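Local coordinates for protein SCO1, mitochondrial (Saccharomyces cerevisiae, PDB 2B7K) that is needed for cytochrome c oxidase subunits 1 and 2 to accumulate and is thought to carry copper in mitochondria or insert it into the oxidase, at residues Cys57-Asp62 / Tyr99-Phe103; Ser44-Phe50 / Gln80-Cys86. All coordinates share one frame; numbering follows the deposited sequence.

Both contacts belong to the thioredoxin-like domain of Sco1, their centres about 11 Å apart. Contact 2 (44-50 with 80-86) pairs two parallel strands in the core, about 3 Å from the centre of the chain; contact 1 (57-62 with 99-103) lies farther out, where helix 56-75, which links those strands, meets the C-terminal part of helix 93-100. They touch at the predicted copper site: Cys57 CA of contact 1 is 3.3 Å from Tyr47 OH of contact 2. Cys53 and His144, the other probable copper ligands by similarity, have side chains whose nearest atoms are about 3 Å and 10 Å from that of Cys57 in the conformer given.

Contact 1: residues Cys57-Asp62 / Tyr99-Phe103; sequences CPDELD and YLSDF
Leu61 packs against both Tyr99 and Phe103 and is the main contribution from helix 56-75 to the tight, apolar side of the contact. Its CB lies over one face of the Phe103 ring in a CH-pi contact, 3.8 Å from the centroid and 24° off the normal. Beyond it, the branch brings CD1 to within 3.5 Å of Tyr99 CE2, an oblique approach to that ring, and more loosely to CD2 of Leu100. The two aromatic rings also meet: Phe103 CE1 stands over the rim of one face of Tyr99. Tyr99 holds CG anti to its backbone N (chi1 -180°), an extended setting that carries the phenol across to the first turn of helix 56-75. There OH meets Pro58 CG at 3.6 Å, the two side chains crossing at about a right angle, and also touches CB of Cys57, a copper ligand by similarity. Pro58 O comes obliquely to Phe103 CE2 while accepting the helical bond from Asp62 N.

The other flank is polar and faces solvent. Asp62, an exposed residue, sets OD2 at the edge of the Phe103 ring, 3.2 Å from CE2 and near the ring plane, where the electropositive C-H rim would suit a carboxylate; the carboxylate and ring planes are 52° apart. A water bridges the segments here, donating to Asp62 OD2 (2.9 Å) and to Asp102 O (2.7 Å). Phe103 itself closes a type I turn begun at Leu100, with Phe103 N bonded to Leu100 O, and its side chain leaves the backbone toward the helix.

In the fold, this contact joins the start of helix 56-75 to the C-terminal part of helix 93-100 and the turn Leu100-Phe103. Cys57, Glu60 and Leu61 pack on Tyr47 of strand 44-49, whereas Leu100 reaches Met29 and Ile107 in loops.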
loop_
_atom_site.group_PDB
_atom_site.type_symbol
_atom_site.label_atom_id
_atom_site.label_comp_id
_atom_site.label_asym_id
_atom_site.label_seq_id
_atom_site.Cartn_x
_atom_site.Cartn_y
_atom_site.Cartn_z
ATOM N N CYS A 57 -11.925 0.046 -4.995
ATOM C CA CYS A 57 -10.526 0.444 -5.106
ATOM C C CYS A 57 -10.403 1.943 -5.358
ATOM O O CYS A 57 -9.550 2.612 -4.710
ATOM C CB CYS A 57 -9.842 -0.330 -6.236
ATOM S SG CYS A 57 -9.724 -2.113 -5.956
ATOM N N PRO A 58 -11.160 2.585 -6.294
ATOM C CA PRO A 58 -11.094 4.044 -6.447
ATOM C C PRO A 58 -11.411 4.778 -5.144
ATOM O O PRO A 58 -10.743 5.753 -4.794
ATOM C CB PRO A 58 -12.132 4.324 -7.530
ATOM C CG PRO A 58 -12.081 3.081 -8.365
ATOM C CD PRO A 58 -12.041 1.995 -7.319
ATOM N N ASP A 59 -12.433 4.310 -4.429
ATOM C CA ASP A 59 -12.816 4.935 -3.165
ATOM C C ASP A 59 -11.702 4.821 -2.121
ATOM O O ASP A 59 -11.457 5.760 -1.359
ATOM C CB ASP A 59 -14.093 4.300 -2.603
ATOM C CG ASP A 59 -15.318 4.584 -3.456
ATOM O OD1 ASP A 59 -15.444 5.714 -3.978
ATOM O OD2 ASP A 59 -16.165 3.679 -3.588
ATOM N N GLU A 60 -11.034 3.670 -2.082
ATOM C CA GLU A 60 -9.949 3.457 -1.124
ATOM C C GLU A 60 -8.746 4.333 -1.454
ATOM O O GLU A 60 -8.132 4.922 -0.566
ATOM C CB GLU A 60 -9.518 1.989 -1.120
ATOM C CG GLU A 60 -10.553 1.023 -0.571
ATOM C CD GLU A 60 -10.736 1.137 0.933
ATOM O OE1 GLU A 60 -11.246 2.176 1.406
ATOM O OE2 GLU A 60 -10.364 0.180 1.645
ATOM N N LEU A 61 -8.389 4.397 -2.731
ATOM C CA LEU A 61 -7.256 5.209 -3.152
ATOM C C LEU A 61 -7.548 6.686 -2.900
ATOM O O LEU A 61 -6.645 7.456 -2.585
ATOM C CB LEU A 61 -6.942 4.960 -4.631
ATOM C CG LEU A 61 -6.354 3.575 -4.933
ATOM C CD1 LEU A 61 -6.269 3.382 -6.433
ATOM C CD2 LEU A 61 -4.971 3.441 -4.298
ATOM N N ASP A 62 -8.811 7.083 -3.033
ATOM C CA ASP A 62 -9.179 8.474 -2.776
ATOM C C ASP A 62 -8.958 8.758 -1.295
ATOM O O ASP A 62 -8.372 9.777 -0.934
ATOM C CB ASP A 62 -10.645 8.729 -3.131
ATOM C CG ASP A 62 -10.839 9.106 -4.590
ATOM O OD1 ASP A 62 -12.007 9.203 -5.030
ATOM O OD2 ASP A 62 -9.829 9.314 -5.297
ATOM N N TYR A 99 -3.814 4.634 -14.590
ATOM C CA TYR A 99 -4.817 4.507 -13.538
ATOM C C TYR A 99 -4.494 5.417 -12.350
ATOM O O TYR A 99 -5.369 6.129 -11.842
ATOM C CB TYR A 99 -4.888 3.057 -13.048
ATOM C CG TYR A 99 -5.911 2.814 -11.959
ATOM C CD1 TYR A 99 -7.278 2.951 -12.212
ATOM C CD2 TYR A 99 -5.515 2.419 -10.677
ATOM C CE1 TYR A 99 -8.228 2.698 -11.217
ATOM C CE2 TYR A 99 -6.456 2.161 -9.676
ATOM C CZ TYR A 99 -7.810 2.299 -9.954
ATOM O OH TYR A 99 -8.744 2.004 -8.980
ATOM N N LEU A 100 -3.239 5.395 -11.910
ATOM C CA LEU A 100 -2.836 6.201 -10.761
ATOM C C LEU A 100 -2.713 7.695 -11.025
ATOM O O LEU A 100 -2.626 8.482 -10.082
ATOM C CB LEU A 100 -1.529 5.663 -10.170
ATOM C CG LEU A 100 -1.640 4.278 -9.513
ATOM C CD1 LEU A 100 -0.272 3.854 -8.974
ATOM C CD2 LEU A 100 -2.665 4.320 -8.369
ATOM N N SER A 101 -2.731 8.095 -12.297
ATOM C CA SER A 101 -2.621 9.510 -12.631
ATOM C C SER A 101 -3.814 10.284 -12.069
ATOM O O SER A 101 -3.765 11.511 -11.941
ATOM C CB SER A 101 -2.531 9.701 -14.156
ATOM O OG SER A 101 -3.734 9.313 -14.798
ATOM N N ASP A 102 -4.879 9.565 -11.725
ATOM C CA ASP A 102 -6.074 10.189 -11.169
ATOM C C ASP A 102 -6.064 10.217 -9.642
ATOM O O ASP A 102 -7.042 10.629 -9.019
ATOM C CB ASP A 102 -7.323 9.462 -11.668
ATOM C CG ASP A 102 -7.614 9.752 -13.131
ATOM O OD1 ASP A 102 -8.335 8.958 -13.770
ATOM O OD2 ASP A 102 -7.126 10.781 -13.641
ATOM N N PHE A 103 -4.952 9.797 -9.042
ATOM C CA PHE A 103 -4.846 9.781 -7.588
ATOM C C PHE A 103 -3.594 10.490 -7.072
ATOM O O PHE A 103 -2.830 11.074 -7.845
ATOM C CB PHE A 103 -4.897 8.335 -7.085
ATOM C CG PHE A 103 -6.144 7.599 -7.498
ATOM C CD1 PHE A 103 -6.147 6.773 -8.616
ATOM C CD2 PHE A 103 -7.327 7.755 -6.781
ATOM C CE1 PHE A 103 -7.309 6.111 -9.016
ATOM C CE2 PHE A 103 -8.496 7.099 -7.170
ATOM C CZ PHE A 103 -8.485 6.275 -8.291
HETATM O O HOH W 1 -9.517 10.239 -8.004
#

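Contact 2: residues Ser44-Phe50 / Gln80-Cys86; sequences SIIYFGF and QPLFITC
Ile84 and Phe48 extend together from neighbouring strands, with Ile84 CB over one face of the ring, 4.2 Å from its centroid, while in one of its two conformers Cys86 SG stands at the ring's edge. Ile84 CD1 also reaches Ile46 CG2 at 3.6 Å. On the opposite face of the sheet, the Tyr47 and Phe83 rings meet by their edges, CD2 to CD2 at 3.6 Å, their planes 20° apart. Gly49 lies close to both rings; a CB there would crowd Phe83 CE2 and clash with Tyr47 CE2. The backbones run parallel, bonded from Ile45 N to Gln80 O through to Cys86 N on Gly49 O. With helix 56-75 linking the strands, this is the beta-alpha-beta unit of the thioredoxin-like fold. At its start, Gln80 extends from CG anti to the backbone N (chi1 171°), and NE2 donates to Ser44 OG at 2.8 Å in a nearly straight bond (162°), the hydroxyl lying in the amide plane. Because NE2 also bonds Asn38 O, an alanine here would probably leave both Ser44 OG and that carbonyl without this donor. Farther out, Tyr47 OH bonds Ser145 O, and Phe48 meets the Tyr124 ring. Strands 148-151 and 108-111 flank the pair, bonding to Ile46 and Phe83 respectively.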
loop_
_atom_site.group_PDB
_atom_site.type_symbol
_atom_site.label_atom_id
_atom_site.label_comp_id
_atom_site.label_asym_id
_atom_site.label_seq_id
_atom_site.Cartn_x
_atom_site.Cartn_y
_atom_site.Cartn_z
ATOM N N SER A 44 5.688 2.360 5.432
ATOM C CA SER A 44 5.032 2.145 4.158
ATOM C C SER A 44 3.587 1.757 4.393
ATOM O O SER A 44 3.257 1.166 5.413
ATOM C CB SER A 44 5.745 1.027 3.387
ATOM O OG SER A 44 7.124 1.325 3.204
ATOM N N ILE A 45 2.725 2.110 3.450
ATOM C CA ILE A 45 1.327 1.739 3.555
ATOM C C ILE A 45 0.991 1.075 2.221
ATOM O O ILE A 45 1.134 1.669 1.153
ATOM C CB ILE A 45 0.432 2.970 3.861
ATOM C CG1 ILE A 45 -1.005 2.496 4.086
ATOM C CG2 ILE A 45 0.543 4.013 2.746
ATOM C CD1 ILE A 45 -1.882 3.495 4.841
ATOM N N ILE A 46 0.580 -0.182 2.302
ATOM C CA ILE A 46 0.285 -0.982 1.124
ATOM C C ILE A 46 -1.189 -1.274 0.912
ATOM O O ILE A 46 -1.914 -1.599 1.850
ATOM C CB ILE A 46 1.031 -2.325 1.209
ATOM C CG1 ILE A 46 2.528 -2.062 1.392
ATOM C CG2 ILE A 46 0.768 -3.157 -0.041
ATOM C CD1 ILE A 46 3.329 -3.309 1.719
ATOM N N TYR A 47 -1.623 -1.155 -0.335
ATOM C CA TYR A 47 -3.010 -1.442 -0.676
ATOM C C TYR A 47 -3.018 -2.364 -1.882
ATOM O O TYR A 47 -2.369 -2.079 -2.886
ATOM C CB TYR A 47 -3.775 -0.159 -1.016
ATOM C CG TYR A 47 -5.207 -0.423 -1.443
ATOM C CD1 TYR A 47 -6.144 -0.918 -0.537
ATOM C CD2 TYR A 47 -5.608 -0.228 -2.764
ATOM C CE1 TYR A 47 -7.451 -1.220 -0.938
ATOM C CE2 TYR A 47 -6.907 -0.527 -3.179
ATOM C CZ TYR A 47 -7.822 -1.025 -2.261
ATOM O OH TYR A 47 -9.100 -1.350 -2.680
ATOM N N PHE A 48 -3.747 -3.470 -1.768
ATOM C CA PHE A 48 -3.873 -4.440 -2.852
ATOM C C PHE A 48 -5.207 -4.193 -3.564
ATOM O O PHE A 48 -6.240 -4.054 -2.917
ATOM C CB PHE A 48 -3.869 -5.874 -2.295
ATOM C CG PHE A 48 -2.518 -6.368 -1.877
ATOM C CD1 PHE A 48 -1.751 -7.149 -2.739
ATOM C CD2 PHE A 48 -2.011 -6.063 -0.620
ATOM C CE1 PHE A 48 -0.493 -7.623 -2.356
ATOM C CE2 PHE A 48 -0.752 -6.529 -0.222
ATOM C CZ PHE A 48 0.009 -7.313 -1.094
ATOM N N GLY A 49 -5.177 -4.120 -4.889
ATOM C CA GLY A 49 -6.396 -3.915 -5.659
ATOM C C GLY A 49 -6.083 -4.110 -7.131
ATOM O O GLY A 49 -5.086 -4.747 -7.462
ATOM N N PHE A 50 -6.926 -3.593 -8.019
ATOM C CA PHE A 50 -6.661 -3.701 -9.455
ATOM C C PHE A 50 -7.350 -2.562 -10.194
ATOM O O PHE A 50 -8.382 -2.066 -9.750
ATOM C CB PHE A 50 -7.057 -5.087 -10.009
ATOM C CG PHE A 50 -8.508 -5.449 -9.829
ATOM C CD1 PHE A 50 -9.353 -5.534 -10.933
ATOM C CD2 PHE A 50 -9.015 -5.752 -8.573
ATOM C CE1 PHE A 50 -10.691 -5.918 -10.783
ATOM C CE2 PHE A 50 -10.346 -6.136 -8.410
ATOM C CZ PHE A 50 -11.186 -6.220 -9.517
ATOM N N GLN A 80 5.426 5.860 2.518
ATOM C CA GLN A 80 5.761 5.282 1.219
ATOM C C GLN A 80 4.504 4.511 0.825
ATOM O O GLN A 80 4.332 3.357 1.216
ATOM C CB GLN A 80 6.940 4.302 1.319
ATOM C CG GLN A 80 7.154 3.517 0.014
ATOM C CD GLN A 80 8.445 2.720 -0.017
ATOM O OE1 GLN A 80 9.272 2.904 -0.912
ATOM N NE2 GLN A 80 8.620 1.824 0.950
ATOM N N PRO A 81 3.598 5.147 0.068
ATOM C CA PRO A 81 2.359 4.488 -0.355
ATOM C C PRO A 81 2.578 3.599 -1.564
ATOM O O PRO A 81 3.161 4.025 -2.566
ATOM C CB PRO A 81 1.426 5.660 -0.639
ATOM C CG PRO A 81 2.355 6.696 -1.161
ATOM C CD PRO A 81 3.603 6.569 -0.318
ATOM N N LEU A 82 2.101 2.362 -1.463
ATOM C CA LEU A 82 2.274 1.389 -2.535
ATOM C C LEU A 82 0.953 0.755 -2.935
ATOM O O LEU A 82 0.183 0.326 -2.076
ATOM C CB LEU A 82 3.235 0.283 -2.078
ATOM C CG LEU A 82 4.606 0.764 -1.593
ATOM C CD1 LEU A 82 5.357 -0.382 -0.919
ATOM C CD2 LEU A 82 5.389 1.304 -2.782
ATOM N N PHE A 83 0.695 0.718 -4.240
ATOM C CA PHE A 83 -0.507 0.091 -4.777
ATOM C C PHE A 83 -0.042 -1.170 -5.495
ATOM O O PHE A 83 0.634 -1.093 -6.516
ATOM C CB PHE A 83 -1.209 1.009 -5.778
ATOM C CG PHE A 83 -2.427 0.387 -6.422
ATOM C CD1 PHE A 83 -2.484 0.208 -7.800
ATOM C CD2 PHE A 83 -3.513 -0.012 -5.650
ATOM C CE1 PHE A 83 -3.619 -0.365 -8.404
ATOM C CE2 PHE A 83 -4.649 -0.583 -6.238
ATOM C CZ PHE A 83 -4.703 -0.759 -7.616
ATOM N N ILE A 84 -0.384 -2.329 -4.952
ATOM C CA ILE A 84 0.027 -3.582 -5.573
ATOM C C ILE A 84 -1.162 -4.213 -6.276
ATOM O O ILE A 84 -2.200 -4.461 -5.660
ATOM C CB ILE A 84 0.578 -4.576 -4.528
ATOM C CG1 ILE A 84 1.754 -3.941 -3.776
ATOM C CG2 ILE A 84 1.050 -5.850 -5.227
ATOM C CD1 ILE A 84 2.424 -4.875 -2.778
ATOM N N THR A 85 -1.013 -4.481 -7.568
ATOM C CA THR A 85 -2.107 -5.079 -8.316
ATOM C C THR A 85 -2.212 -6.575 -8.060
ATOM O O THR A 85 -1.212 -7.245 -7.786
ATOM C CB THR A 85 -1.953 -4.863 -9.840
ATOM O OG1 THR A 85 -3.113 -5.380 -10.516
ATOM C CG2 THR A 85 -0.708 -5.585 -10.362
ATOM N N CYS A 86 -3.477 -7.030 -8.094
ATOM C CA CYS A 86 -3.781 -8.450 -7.976
ATOM C C CYS A 86 -4.205 -9.032 -9.320
ATOM O O CYS A 86 -4.660 -10.140 -9.406
ATOM C CB CYS A 86 -4.890 -8.672 -6.943
ATOM S SG CYS A 86 -4.435 -8.225 -5.252
#